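Local coordinates for protein escJ (Escherichia coli, PDB 1YJ7) that probably forms, as a YscJ-family lipoprotein, part of the membrane-bound platform on which the type III secretion system assembles, at residues Arg49-Thr52 with Ile53-Asn57. The protein carries 3 engineered substitutions. Numbering follows the deposited sequence. Where two conformers were deposited one is given.
Sequences RAIT and ILNNN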
ATOM      1  N   ARG D  49       5.708  23.867   9.912  1.00 18.29           N
ATOM      2  CA  ARG D  49       5.755  24.770   8.777  1.00 18.91           C
ATOM      3  C   ARG D  49       6.823  24.315   7.780  1.00 17.59           C
ATOM      4  O   ARG D  49       6.591  24.334   6.573  1.00 17.77           O
ATOM      5  CB  ARG D  49       6.011  26.201   9.256  1.00 19.81           C
ATOM      6  CG  ARG D  49       5.896  27.265   8.185  1.00 23.01           C
ATOM      7  CD  ARG D  49       5.664  28.660   8.766  1.00 25.97           C
ATOM      8  NE  ARG D  49       6.768  29.077   9.640  1.00 29.26           N
ATOM      9  CZ  ARG D  49       7.706  29.972   9.318  1.00 32.15           C
ATOM     10  NH1 ARG D  49       7.715  30.561   8.132  1.00 33.22           N
ATOM     11  NH2 ARG D  49       8.659  30.269  10.191  1.00 33.04           N
ATOM     12  N   ALA D  50       7.969  23.879   8.288  1.00 16.64           N
ATOM     13  CA  ALA D  50       9.066  23.424   7.436  1.00 16.37           C
ATOM     14  C   ALA D  50       8.684  22.191   6.620  1.00 16.25           C
ATOM     15  O   ALA D  50       8.943  22.126   5.435  1.00 15.75           O
ATOM     16  CB  ALA D  50      10.304  23.143   8.252  1.00 16.41           C
ATOM     17  N   ILE D  51       8.087  21.208   7.274  1.00 15.80           N
ATOM     18  CA  ILE D  51       7.661  20.006   6.591  1.00 15.84           C
ATOM     19  C   ILE D  51       6.577  20.306   5.541  1.00 15.87           C
ATOM     20  O   ILE D  51       6.569  19.690   4.460  1.00 15.96           O
ATOM     21  CB  ILE D  51       7.205  18.958   7.644  1.00 16.08           C
ATOM     22  CG1 ILE D  51       8.419  18.510   8.475  1.00 16.70           C
ATOM     23  CG2 ILE D  51       6.552  17.748   6.969  1.00 16.88           C
ATOM     24  CD1 ILE D  51       9.583  17.951   7.691  1.00 18.89           C
ATOM     25  N   THR D  52       5.685  21.244   5.836  1.00 15.65           N
ATOM     26  CA  THR D  52       4.637  21.628   4.876  1.00 15.99           C
ATOM     27  C   THR D  52       5.285  22.216   3.617  1.00 16.05           C
ATOM     28  O   THR D  52       4.961  21.823   2.497  1.00 15.84           O
ATOM     29  CB  THR D  52       3.655  22.630   5.492  1.00 16.70           C
ATOM     30  OG1 THR D  52       2.982  22.027   6.617  1.00 18.70           O
ATOM     31  CG2 THR D  52       2.526  22.998   4.500  1.00 18.87           C
ATOM     32  N   ILE D  53       6.215  23.140   3.821  1.00 15.58           N
ATOM     33  CA  ILE D  53       6.921  23.786   2.717  1.00 15.48           C
ATOM     34  C   ILE D  53       7.702  22.765   1.911  1.00 15.28           C
ATOM     35  O   ILE D  53       7.629  22.757   0.681  1.00 15.69           O
ATOM     36  CB  ILE D  53       7.868  24.921   3.247  1.00 15.46           C
ATOM     37  CG1 ILE D  53       7.044  26.090   3.765  1.00 16.79           C
ATOM     38  CG2 ILE D  53       8.815  25.415   2.112  1.00 15.75           C
ATOM     39  CD1 ILE D  53       7.812  27.036   4.675  1.00 17.64           C
ATOM     40  N   LEU D  54       8.428  21.870   2.581  1.00 15.49           N
ATOM     41  CA  LEU D  54       9.185  20.868   1.844  1.00 16.03           C
ATOM     42  C   LEU D  54       8.257  19.911   1.095  1.00 16.11           C
ATOM     43  O   LEU D  54       8.483  19.607  -0.073  1.00 16.01           O
ATOM     44  CB  LEU D  54      10.105  20.093   2.748  1.00 15.66           C
ATOM     45  CG  LEU D  54      11.207  20.935   3.385  1.00 16.21           C
ATOM     46  CD1 LEU D  54      11.997  20.069   4.353  1.00 18.09           C
ATOM     47  CD2 LEU D  54      12.116  21.578   2.343  1.00 16.43           C
ATOM     48  N   ASN D  55       7.210  19.475   1.763  1.00 16.70           N
ATOM     49  CA  ASN D  55       6.226  18.581   1.129  1.00 17.33           C
ATOM     50  C   ASN D  55       5.590  19.198  -0.119  1.00 17.09           C
ATOM     51  O   ASN D  55       5.535  18.550  -1.174  1.00 17.12           O
ATOM     52  CB  ASN D  55       5.302  17.937   2.166  0.50 18.16           C
ATOM     53  CG  ASN D  55       5.996  16.741   2.875  0.50 20.46           C
ATOM     54  OD1 ASN D  55       6.885  16.923   3.716  0.50 24.28           O
ATOM     55  ND2 ASN D  55       5.649  15.517   2.461  0.50 23.63           N
ATOM     56  N   ASN D  56       5.172  20.459  -0.000  1.00 16.86           N
ATOM     57  CA  ASN D  56       4.467  21.159  -1.076  1.00 17.23           C
ATOM     58  C   ASN D  56       5.387  21.378  -2.278  1.00 17.32           C
ATOM     59  O   ASN D  56       4.927  21.541  -3.394  1.00 17.42           O
ATOM     60  CB  ASN D  56       3.909  22.489  -0.590  1.00 17.48           C
ATOM     61  CG  ASN D  56       2.703  22.336   0.331  1.00 18.92           C
ATOM     62  OD1 ASN D  56       2.257  21.228   0.626  1.00 19.46           O
ATOM     63  ND2 ASN D  56       2.174  23.462   0.793  1.00 20.75           N
ATOM     64  N   ASN D  57       6.696  21.365  -2.038  1.00 18.00           N
ATOM     65  CA  ASN D  57       7.683  21.584  -3.091  1.00 18.38           C
ATOM     66  C   ASN D  57       8.389  20.321  -3.558  1.00 18.69           C
ATOM     67  O   ASN D  57       9.341  20.391  -4.342  1.00 19.73           O
ATOM     68  CB  ASN D  57       8.689  22.641  -2.632  1.00 18.37           C
ATOM     69  CG  ASN D  57       8.109  24.022  -2.668  1.00 20.82           C
ATOM     70  OD1 ASN D  57       8.097  24.660  -3.727  1.00 25.45           O
ATOM     71  ND2 ASN D  57       7.549  24.476  -1.547  1.00 17.94           N
TER
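Four consecutive i to i+4 hydrogen bonds carry the last turns of helix 47-56, from Ile53 N to Arg49 O (3.0 Å) through to Asn56 N to Thr52 O (2.9 Å). This spacing sets Arg49 beside Ile53 and Thr52 beside Asn56, each pair pointing the same way. CG of Arg49 lies opposite the backbone N (chi1 -172°), which brings it along the helix flank, 4.0 Å from Ile53 CD1. Arginine suits this spot because its aliphatic stem can lie against the isoleucine while the guanidinium reaches on to a salt bridge with Asp46 and a hydrogen bond to the carbonyl of Asp25. Branched, hydrophobic Ile53 also packs on Leu20 and Val26. Three residues on from Arg49, CG2 of Thr52 lies 3.8 Å from ND2 of Asn56, and OG1 hydrogen-bonds to Val48 O one turn back, so this exposed threonine finds a polar partner within its own helix. Helices 11-23 and 47-56 pack with the antiparallel sheet of strands 3-9, 38-42 and 28-32, consistent with the ring-building motif of the YscJ/FliF family: small Ala50 allows close approach to Leu21, while buried Leu54 packs on Met17, Leu5 and Phe59. Ile51 also meets Leu5 and reaches Asn15 of a second subunit. Asn57, the first residue to leave helical geometry, folds its amide back so that ND2 donates to Ile53 O at 2.8 Å, nearly straight at 173°; the short asparagine side chain thus grips a carbonyl of the last turn, where the backbone bonds from Asn57 N are weak.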